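PDB 6SQX: peptide-binding protein from Photobacterium damsela subsp. piscicida, which is a secreted NlpC/P60 endopeptidase, probably of the cysteine type, that cleaves the peptidoglycan of potentially competing bacteria. Local coordinates for residues 22-26 with 429-434; 28-34 with 438-444; 239-244 with 282-288. One frame throughout, in Å; residues are numbered along the deposited sequence.

Overall arrangement
Contacts 1 and 2 illustrate how the start of a chain can be tied to strands that come some 400 residues later. Residues 22-26 add a strand beside 429-434, and residues 28-34 run on as a loop over 438-444; the centres of the two contacts are about 17 Å apart. They meet through Val434 CG2 and Ile444 CG2, 4.1 Å apart. Contact 2 lies on an edge strand of the NlpC/P60 domain's six-stranded sheet. Contact 3, between 239-244 and 282-288, lies within the long stretch of chain that both enclose, yet its centre is about 40 Å from that of contact 1 and about 34 Å from that of contact 2. It belongs to a separate, probably SH3-like, region.

Contact 1: residues 22-26 with 429-434; sequences NNITI and QGRALV
Asn22 O receives the amide of Arg431 (N to O 2.9 Å), the first of four rungs that join 22-26 to 429-434 as parallel strands. The second runs the other way: Ile24 N gives to Arg431 O at 2.8 Å. Ile24 O then accepts from Leu433 N, also at 2.8 Å. The last rung, Ile26 N to Leu433 O, is stretched to 3.3 Å. Ile24, Arg431 and Leu433 thus each spend both backbone N and O across the interface. Where the strands part, one water donates to both Ile26 O and Leu433 O and bridges them.

The Arg431 guanidinium finds partners for NH1 and NH2 within its own strand. Its bend at chi2 (-71°) folds the guanidinium back along the chain, where NH1 and NH2 both reach Gln429 OE1 from the same face of that amide, the oxygen lying in the guanidinium plane. Arg431 NH1 also donates to Gly430 O at 2.9 Å. Asn23 OD1, by contrast, merely rests on the aliphatic base of Arg431, 3.6 Å from its CB, while Asn23 CB faces Leu433. On the other side of the sheet, Ile26 CG2 packs on Ala432 CB at 3.8 Å.

Gly430, Ala432 and Val434 direct their backbone bonds to the opposite edge, to Leu422, Val420 and Trp418. Strand 429-433 therefore lies between strand 23-25 and strand 419-424 in a four-stranded mixed sheet, and Ile24 reaches on to Trp457 of strand 457-459.

Contact 2: residues 28-34 with 438-444; sequences IEITQDA and LITPIGI. With EDO (1,2-ethanediol), chain O; EDO (1,2-ethanediol), chain K; EDO (1,2-ethanediol), chain R.
The side-chain amide of Gln32 fits against the backbone of Ile439 much as a neighbouring strand would. Gln32 OE1 accepts from Ile439 N at 2.9 Å and Gln32 NE2 gives to Ile439 O at 2.8 Å, each bond lying in the carbonyl plane of its acceptor. NE2 also reaches back to Ile30 O, which fixes the amide's rotation. The bend at chi2 (-55°) brings this flat group inward, and Leu438 CD2 sits against it, 3.5 Å from Gln32 OE1. The same methyl is a bump for Ile28, whose CD1 meets Leu438 CD2 obliquely, 4.0 Å away.

Ile30 supplies the next bump. Its CD1 drops into the hollow between Ile439 CG2, the Thr440-Pro441 peptide and the Pro441 ring, lying 3.7 Å from Thr440 C. The strand so covered, 438-441, is one of the two outermost strands of the six-stranded antiparallel sheet of the papain-like NlpC/P60 fold; the loop lies along its outer edge, where the Gln32 amide takes up the backbone N and O of Ile439. Gln32 is also the centre of an inverse gamma turn; beyond it, Ile439 CD1 lies against the backbone of Ala34, 3.7 Å from Ala34 N.

At the other end Glu29 lies across the Pro441 ring, with Glu29 OE2 3.7 Å from Pro441 CD. OE2 accepts from Gly445 N, while OE1 meets Tyr405 OH and a water shared with Gly443 O.

Contact 3: residues 239-244 with 282-288; sequences QDLPIE and VNSKNLK
Two side chains reach from 239-244 to 282-288 by different torsional routes. In Gln239, CG stands between the backbone N and the carbonyl carbon (chi1 65°) and the chain then runs out extended (chi2 -166°), delivering the amide to the backbone of Lys288. Glu244 instead folds at chi2 (-59°), which turns its carboxylate back toward Asn283.

The Gln239 amide makes a paired grip on one residue. Gln239 OE1 accepts from Lys288 N at 2.8 Å, in the carbonyl plane and on a lone pair, and Gln239 NE2 gives to Lys288 O at 3.0 Å. A water adds a second donor to OE1, and also joins Asn286 O and Lys288 NZ, so this buried side chain is held at both polar atoms. At the far end Asn283 ND2 donates to Glu244 OE2 at 2.9 Å, approaching from above the carboxylate plane; a further water ties OE2 to Asn283 N.

Between these polar ends lies an apolar strip. Leu241 and Leu287 cross at about a right angle, Leu241 CD2 lying 3.7 Å from Leu287 CD1, and Pro242 CD meets Val282 CG1 at 3.6 Å. Leu287 ends a type I turn that starts at Ser284, closed by Leu287 N bonding to Ser284 O.

Residues 282-288 link strands 277-281 and 289-291, the last two of a five-stranded antiparallel sheet, while 239-244 lies in the long excursion between strands 230-234 and 259-262. That order resembles an SH3-like barrel, in which this pairing would probably correspond to the RT loop packed against the connection between the last two strands.

Contact 1: residues 22-26 with 429-434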
loop_
_atom_site.group_PDB
_atom_site.type_symbol
_atom_site.label_atom_id
_atom_site.label_comp_id
_atom_site.label_asym_id
_atom_site.label_seq_id
_atom_site.Cartn_x
_atom_site.Cartn_y
_atom_site.Cartn_z
ATOM N N ASN A 22 -24.835 13.562 4.975
ATOM C CA ASN A 22 -24.016 12.614 5.765
ATOM C C ASN A 22 -22.636 12.330 5.158
ATOM O O ASN A 22 -21.608 12.460 5.819
ATOM C CB ASN A 22 -24.677 11.267 5.995
ATOM C CG ASN A 22 -24.970 11.061 7.457
ATOM O OD1 ASN A 22 -24.826 9.971 7.954
ATOM N ND2 ASN A 22 -25.407 12.141 8.167
ATOM N N ASN A 23 -22.617 11.908 3.897
ATOM C CA ASN A 23 -21.423 11.877 3.071
ATOM C C ASN A 23 -21.608 13.003 2.071
ATOM O O ASN A 23 -22.507 12.934 1.230
ATOM C CB ASN A 23 -21.328 10.560 2.298
ATOM C CG ASN A 23 -20.907 9.410 3.153
ATOM O OD1 ASN A 23 -19.936 9.503 3.894
ATOM N ND2 ASN A 23 -21.635 8.309 3.055
ATOM N N ILE A 24 -20.712 13.993 2.104
ATOM C CA ILE A 24 -20.832 15.247 1.340
ATOM C C ILE A 24 -19.547 15.420 0.538
ATOM O O ILE A 24 -18.454 15.471 1.117
ATOM C CB ILE A 24 -20.992 16.440 2.315
ATOM C CG1 ILE A 24 -22.211 16.284 3.231
ATOM C CG2 ILE A 24 -21.067 17.798 1.555
ATOM C CD1 ILE A 24 -22.303 17.375 4.336
ATOM N N THR A 25 -19.667 15.539 -0.790
ATOM C CA THR A 25 -18.469 15.677 -1.618
ATOM C C THR A 25 -17.853 17.062 -1.421
ATOM O O THR A 25 -18.549 18.027 -1.088
ATOM C CB THR A 25 -18.798 15.500 -3.093
ATOM O OG1 THR A 25 -19.739 16.544 -3.455
ATOM C CG2 THR A 25 -19.381 14.117 -3.344
ATOM N N ILE A 26 -16.537 17.149 -1.587
ATOM C CA ILE A 26 -15.876 18.451 -1.646
ATOM C C ILE A 26 -15.071 18.570 -2.936
ATOM O O ILE A 26 -14.569 17.562 -3.461
ATOM C CB ILE A 26 -15.009 18.722 -0.391
ATOM C CG1 ILE A 26 -14.023 17.559 -0.078
ATOM C CG2 ILE A 26 -15.884 19.108 0.812
ATOM C CD1 ILE A 26 -12.875 18.010 0.843
ATOM N N GLN A 429 -21.591 11.891 13.128
ATOM C CA GLN A 429 -20.456 12.008 12.216
ATOM C C GLN A 429 -20.891 12.065 10.759
ATOM O O GLN A 429 -21.944 11.542 10.369
ATOM C CB GLN A 429 -19.457 10.857 12.384
ATOM C CG GLN A 429 -19.909 9.532 11.793
ATOM C CD GLN A 429 -18.820 8.457 11.816
ATOM O OE1 GLN A 429 -17.628 8.744 11.962
ATOM N NE2 GLN A 429 -19.234 7.214 11.669
ATOM N N GLY A 430 -20.040 12.694 9.951
ATOM C CA GLY A 430 -20.211 12.725 8.511
ATOM C C GLY A 430 -18.837 12.665 7.882
ATOM O O GLY A 430 -17.810 12.600 8.566
ATOM N N ARG A 431 -18.813 12.657 6.552
ATOM C CA ARG A 431 -17.539 12.695 5.833
ATOM C C ARG A 431 -17.626 13.713 4.713
ATOM O O ARG A 431 -18.620 13.753 3.977
ATOM C CB ARG A 431 -17.140 11.332 5.205
ATOM C CG ARG A 431 -16.866 10.238 6.253
ATOM C CD ARG A 431 -15.545 10.500 7.012
ATOM N NE ARG A 431 -15.234 9.398 7.920
ATOM C CZ ARG A 431 -15.792 9.242 9.123
ATOM N NH1 ARG A 431 -16.683 10.120 9.579
ATOM N NH2 ARG A 431 -15.423 8.217 9.894
ATOM N N ALA A 432 -16.558 14.483 4.555
ATOM C CA ALA A 432 -16.346 15.295 3.350
ATOM C C ALA A 432 -15.543 14.389 2.420
ATOM O O ALA A 432 -14.345 14.183 2.618
ATOM C CB ALA A 432 -15.587 16.579 3.674
ATOM N N LEU A 433 -16.221 13.815 1.424
ATOM C CA LEU A 433 -15.625 12.776 0.590
ATOM C C LEU A 433 -14.648 13.328 -0.443
ATOM O O LEU A 433 -14.946 14.302 -1.159
ATOM C CB LEU A 433 -16.700 12.023 -0.196
ATOM C CG LEU A 433 -17.741 11.202 0.561
ATOM C CD1 LEU A 433 -18.618 10.522 -0.501
ATOM C CD2 LEU A 433 -17.065 10.146 1.461
ATOM N N VAL A 434 -13.510 12.655 -0.558
ATOM C CA VAL A 434 -12.516 12.879 -1.600
ATOM C C VAL A 434 -12.442 11.619 -2.451
ATOM O O VAL A 434 -12.936 11.586 -3.582
ATOM C CB VAL A 434 -11.158 13.271 -0.986
ATOM C CG1 VAL A 434 -10.095 13.454 -2.101
ATOM C CG2 VAL A 434 -11.356 14.554 -0.176
HETATM O O HOH W 1 -15.286 14.750 -4.158
#

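Contact 2: residues 28-34 with 438-444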
loop_
_atom_site.group_PDB
_atom_site.type_symbol
_atom_site.label_atom_id
_atom_site.label_comp_id
_atom_site.label_asym_id
_atom_site.label_seq_id
_atom_site.Cartn_x
_atom_site.Cartn_y
_atom_site.Cartn_z
ATOM N N ILE A 28 -12.017 19.354 -5.644
ATOM C CA ILE A 28 -10.559 19.349 -5.715
ATOM C C ILE A 28 -10.066 20.774 -5.510
ATOM O O ILE A 28 -10.655 21.731 -6.032
ATOM C CB ILE A 28 -10.106 18.804 -7.080
ATOM C CG1 ILE A 28 -10.592 17.364 -7.244
ATOM C CG2 ILE A 28 -8.578 18.856 -7.215
ATOM C CD1 ILE A 28 -10.207 16.721 -8.606
ATOM N N GLU A 29 -9.000 20.949 -4.727
ATOM C CA GLU A 29 -8.599 22.289 -4.292
ATOM C C GLU A 29 -7.455 22.886 -5.092
ATOM O O GLU A 29 -7.525 24.054 -5.496
ATOM C CB GLU A 29 -8.187 22.261 -2.817
ATOM C CG GLU A 29 -9.348 21.909 -1.887
ATOM C CD GLU A 29 -8.968 21.970 -0.444
ATOM O OE1 GLU A 29 -8.942 23.076 0.143
ATOM O OE2 GLU A 29 -8.638 20.903 0.103
ATOM N N ILE A 30 -6.397 22.130 -5.335
ATOM C CA ILE A 30 -5.189 22.667 -5.944
ATOM C C ILE A 30 -4.848 21.922 -7.241
ATOM O O ILE A 30 -5.462 20.917 -7.598
ATOM C CB ILE A 30 -4.002 22.719 -4.965
ATOM C CG1 ILE A 30 -3.664 21.325 -4.430
ATOM C CG2 ILE A 30 -4.336 23.686 -3.850
ATOM C CD1 ILE A 30 -2.467 21.346 -3.483
ATOM N N THR A 31 -3.853 22.449 -7.950
ATOM C CA THR A 31 -3.538 21.929 -9.278
ATOM C C THR A 31 -3.036 20.490 -9.200
ATOM O O THR A 31 -2.105 20.194 -8.442
ATOM C CB THR A 31 -2.463 22.818 -9.902
ATOM O OG1 THR A 31 -2.980 24.143 -10.040
ATOM C CG2 THR A 31 -2.063 22.341 -11.287
ATOM N N GLN A 32 -3.613 19.615 -10.028
ATOM C CA GLN A 32 -3.260 18.182 -10.030
ATOM C C GLN A 32 -2.144 17.910 -11.048
ATOM O O GLN A 32 -2.326 17.251 -12.088
ATOM C CB GLN A 32 -4.494 17.327 -10.269
ATOM C CG GLN A 32 -5.518 17.499 -9.168
ATOM C CD GLN A 32 -4.886 17.220 -7.785
ATOM O OE1 GLN A 32 -4.270 16.166 -7.599
ATOM N NE2 GLN A 32 -5.003 18.163 -6.857
ATOM N N ASP A 33 -0.950 18.418 -10.725
ATOM C CA ASP A 33 0.222 18.174 -11.560
ATOM C C ASP A 33 1.439 18.384 -10.669
ATOM O O ASP A 33 1.668 19.500 -10.196
ATOM C CB ASP A 33 0.226 19.147 -12.737
ATOM C CG ASP A 33 1.416 18.939 -13.681
ATOM O OD1 ASP A 33 2.357 18.160 -13.389
ATOM O OD2 ASP A 33 1.435 19.539 -14.781
ATOM N N ALA A 34 2.193 17.312 -10.409
ATOM C CA ALA A 34 3.317 17.420 -9.501
ATOM C C ALA A 34 4.328 18.446 -9.987
ATOM O O ALA A 34 5.073 19.012 -9.179
ATOM C CB ALA A 34 4.004 16.054 -9.345
ATOM N N LEU A 438 -4.819 12.304 -4.766
ATOM C CA LEU A 438 -4.679 13.698 -5.172
ATOM C C LEU A 438 -3.451 14.315 -4.540
ATOM O O LEU A 438 -2.925 13.811 -3.529
ATOM C CB LEU A 438 -5.851 14.560 -4.698
ATOM C CG LEU A 438 -7.227 14.308 -5.294
ATOM C CD1 LEU A 438 -8.198 15.222 -4.555
ATOM C CD2 LEU A 438 -7.265 14.598 -6.811
ATOM N N ILE A 439 -3.007 15.433 -5.105
ATOM C CA ILE A 439 -2.159 16.373 -4.362
ATOM C C ILE A 439 -3.083 17.331 -3.620
ATOM O O ILE A 439 -3.982 17.906 -4.234
ATOM C CB ILE A 439 -1.212 17.147 -5.291
ATOM C CG1 ILE A 439 -0.329 16.171 -6.077
ATOM C CG2 ILE A 439 -0.343 18.144 -4.484
ATOM C CD1 ILE A 439 0.339 16.830 -7.273
ATOM N N THR A 440 -2.956 17.445 -2.296
ATOM C CA THR A 440 -3.878 18.266 -1.528
ATOM C C THR A 440 -3.117 19.146 -0.546
ATOM O O THR A 440 -1.979 18.838 -0.172
ATOM C CB THR A 440 -4.866 17.408 -0.716
ATOM O OG1 THR A 440 -4.139 16.739 0.331
ATOM C CG2 THR A 440 -5.549 16.372 -1.532
ATOM N N PRO A 441 -3.738 20.223 -0.057
ATOM C CA PRO A 441 -3.237 20.856 1.178
ATOM C C PRO A 441 -3.154 19.801 2.271
ATOM O O PRO A 441 -3.908 18.835 2.278
ATOM C CB PRO A 441 -4.321 21.889 1.513
ATOM C CG PRO A 441 -4.959 22.215 0.132
ATOM C CD PRO A 441 -4.992 20.845 -0.533
ATOM N N ILE A 442 -2.263 20.028 3.235
ATOM C CA ILE A 442 -2.268 19.192 4.436
ATOM C C ILE A 442 -3.648 19.228 5.084
ATOM O O ILE A 442 -4.204 18.188 5.482
ATOM C CB ILE A 442 -1.183 19.677 5.427
ATOM C CG1 ILE A 442 0.222 19.451 4.853
ATOM C CG2 ILE A 442 -1.353 19.029 6.785
ATOM C CD1 ILE A 442 0.661 17.997 4.821
ATOM N N GLY A 443 -4.202 20.446 5.236
ATOM C CA GLY A 443 -5.525 20.641 5.806
ATOM C C GLY A 443 -6.592 20.395 4.747
ATOM O O GLY A 443 -7.253 21.350 4.275
ATOM N N ILE A 444 -6.752 19.123 4.349
ATOM C CA ILE A 444 -7.710 18.799 3.285
ATOM C C ILE A 444 -9.065 19.393 3.624
ATOM O O ILE A 444 -9.634 19.113 4.682
ATOM C CB ILE A 444 -7.872 17.273 3.118
ATOM C CG1 ILE A 444 -6.552 16.586 2.808
ATOM C CG2 ILE A 444 -8.910 16.992 1.999
ATOM C CD1 ILE A 444 -6.676 15.062 2.863
HETATM C C1 EDO O . -1.743 26.197 -6.022
HETATM O O1 EDO O . -0.396 26.645 -6.107
HETATM C C2 EDO O . -1.984 25.107 -7.042
HETATM O O2 EDO O . -3.310 25.247 -7.445
HETATM C C1 EDO K . -11.088 24.869 -6.271
HETATM O O1 EDO K . -9.900 25.584 -5.900
HETATM C C2 EDO K . -12.042 24.908 -5.085
HETATM O O2 EDO K . -12.152 26.273 -4.650
HETATM C C1 EDO R . -7.423 23.050 -9.761
HETATM O O1 EDO R . -7.992 21.753 -9.967
HETATM C C2 EDO R . -8.363 23.767 -8.808
HETATM O O2 EDO R . -9.657 23.166 -8.945
HETATM O O HOH W 2 -6.578 19.347 -3.826
HETATM O O HOH W 3 -7.838 23.480 2.475
#

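Contact 3: residues 239-244 with 282-288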
loop_
_atom_site.group_PDB
_atom_site.type_symbol
_atom_site.label_atom_id
_atom_site.label_comp_id
_atom_site.label_asym_id
_atom_site.label_seq_id
_atom_site.Cartn_x
_atom_site.Cartn_y
_atom_site.Cartn_z
ATOM N N GLN A 239 -1.484 -1.547 -17.795
ATOM C CA GLN A 239 -1.422 -1.745 -19.237
ATOM C C GLN A 239 -1.747 -3.207 -19.519
ATOM O O GLN A 239 -1.614 -4.067 -18.646
ATOM C CB GLN A 239 -0.061 -1.335 -19.783
ATOM C CG GLN A 239 1.038 -2.182 -19.297
ATOM C CD GLN A 239 2.391 -1.490 -19.604
ATOM O OE1 GLN A 239 2.810 -1.414 -20.758
ATOM N NE2 GLN A 239 3.059 -0.963 -18.573
ATOM N N ASP A 240 -2.212 -3.489 -20.743
ATOM C CA ASP A 240 -2.615 -4.840 -21.124
ATOM C C ASP A 240 -1.442 -5.607 -21.735
ATOM O O ASP A 240 -0.740 -5.088 -22.613
ATOM C CB ASP A 240 -3.723 -4.736 -22.167
ATOM C CG ASP A 240 -4.943 -4.050 -21.617
ATOM O OD1 ASP A 240 -5.294 -4.352 -20.462
ATOM O OD2 ASP A 240 -5.561 -3.175 -22.308
ATOM N N LEU A 241 -1.248 -6.865 -21.305
ATOM C CA LEU A 241 -0.216 -7.698 -21.926
ATOM C C LEU A 241 -0.786 -8.357 -23.186
ATOM O O LEU A 241 -2.002 -8.551 -23.278
ATOM C CB LEU A 241 0.293 -8.743 -20.938
ATOM C CG LEU A 241 1.026 -8.084 -19.776
ATOM C CD1 LEU A 241 1.556 -9.122 -18.787
ATOM C CD2 LEU A 241 2.180 -7.180 -20.222
ATOM N N PRO A 242 0.051 -8.621 -24.203
ATOM C CA PRO A 242 -0.461 -9.173 -25.465
ATOM C C PRO A 242 -1.206 -10.468 -25.238
ATOM O O PRO A 242 -0.825 -11.289 -24.392
ATOM C CB PRO A 242 0.808 -9.436 -26.275
ATOM C CG PRO A 242 1.775 -8.516 -25.772
ATOM C CD PRO A 242 1.457 -8.228 -24.320
ATOM N N ILE A 243 -2.280 -10.635 -26.002
ATOM C CA ILE A 243 -3.031 -11.884 -26.029
ATOM C C ILE A 243 -2.517 -12.694 -27.213
ATOM O O ILE A 243 -2.721 -12.323 -28.377
ATOM C CB ILE A 243 -4.544 -11.647 -26.097
ATOM C CG1 ILE A 243 -4.982 -10.702 -24.971
ATOM C CG2 ILE A 243 -5.284 -12.963 -25.943
ATOM C CD1 ILE A 243 -6.413 -10.225 -25.101
ATOM N N GLU A 244 -1.837 -13.795 -26.903
ATOM C CA GLU A 244 -1.295 -14.678 -27.921
ATOM C C GLU A 244 -2.380 -15.621 -28.429
ATOM O O GLU A 244 -3.523 -15.615 -27.954
ATOM C CB GLU A 244 -0.072 -15.419 -27.383
ATOM C CG GLU A 244 1.045 -14.473 -26.980
ATOM C CD GLU A 244 1.519 -13.604 -28.134
ATOM O OE1 GLU A 244 1.429 -14.045 -29.305
ATOM O OE2 GLU A 244 1.986 -12.476 -27.878
ATOM N N VAL A 282 7.220 -12.324 -22.987
ATOM C CA VAL A 282 6.061 -11.598 -23.497
ATOM C C VAL A 282 6.481 -10.756 -24.693
ATOM O O VAL A 282 7.525 -10.102 -24.663
ATOM C CB VAL A 282 5.501 -10.690 -22.379
ATOM C CG1 VAL A 282 4.251 -9.948 -22.834
ATOM C CG2 VAL A 282 5.212 -11.497 -21.112
ATOM N N ASN A 283 5.675 -10.754 -25.748
ATOM C CA ASN A 283 5.920 -9.802 -26.842
ATOM C C ASN A 283 5.736 -8.380 -26.314
ATOM O O ASN A 283 4.640 -8.004 -25.887
ATOM C CB ASN A 283 4.973 -10.081 -28.002
ATOM C CG ASN A 283 5.430 -11.275 -28.855
ATOM O OD1 ASN A 283 6.634 -11.482 -29.067
ATOM N ND2 ASN A 283 4.471 -12.071 -29.331
ATOM N N SER A 284 6.808 -7.591 -26.298
ATOM C CA SER A 284 6.843 -6.356 -25.524
ATOM C C SER A 284 6.882 -5.092 -26.376
ATOM O O SER A 284 7.115 -4.004 -25.829
ATOM C CB SER A 284 8.026 -6.383 -24.554
ATOM O OG SER A 284 7.921 -7.514 -23.691
ATOM N N LYS A 285 6.666 -5.202 -27.695
ATOM C CA LYS A 285 6.815 -4.039 -28.569
ATOM C C LYS A 285 6.047 -2.811 -28.064
ATOM O O LYS A 285 6.568 -1.688 -28.098
ATOM C CB LYS A 285 6.437 -4.395 -30.011
ATOM C CG LYS A 285 4.967 -4.759 -30.223
ATOM C CD LYS A 285 4.673 -6.219 -29.880
ATOM C CE LYS A 285 3.172 -6.501 -29.876
ATOM N NZ LYS A 285 2.864 -7.925 -29.537
ATOM N N ASN A 286 4.822 -2.996 -27.574
ATOM C CA ASN A 286 3.987 -1.864 -27.190
ATOM C C ASN A 286 3.946 -1.615 -25.690
ATOM O O ASN A 286 3.099 -0.844 -25.231
ATOM C CB ASN A 286 2.561 -2.056 -27.700
ATOM C CG ASN A 286 2.488 -2.097 -29.199
ATOM O OD1 ASN A 286 2.978 -1.187 -29.881
ATOM N ND2 ASN A 286 1.890 -3.164 -29.735
ATOM N N LEU A 287 4.826 -2.246 -24.922
ATOM C CA LEU A 287 4.754 -2.139 -23.471
ATOM C C LEU A 287 5.566 -0.945 -22.977
ATOM O O LEU A 287 6.518 -0.502 -23.627
ATOM C CB LEU A 287 5.238 -3.422 -22.791
ATOM C CG LEU A 287 4.395 -4.652 -23.109
ATOM C CD1 LEU A 287 4.904 -5.862 -22.317
ATOM C CD2 LEU A 287 2.884 -4.419 -22.880
ATOM N N LYS A 288 5.180 -0.432 -21.800
ATOM C CA LYS A 288 5.770 0.779 -21.221
ATOM C C LYS A 288 6.449 0.402 -19.898
ATOM O O LYS A 288 5.784 0.187 -18.865
ATOM C CB LYS A 288 4.724 1.862 -21.002
ATOM C CG LYS A 288 3.914 2.269 -22.269
ATOM C CD LYS A 288 2.434 1.848 -21.989
ATOM C CE LYS A 288 1.363 2.341 -22.961
ATOM N NZ LYS A 288 0.012 1.720 -22.619
HETATM O O HOH W 4 1.209 -0.694 -23.025
HETATM O O HOH W 5 3.239 -12.471 -25.453
#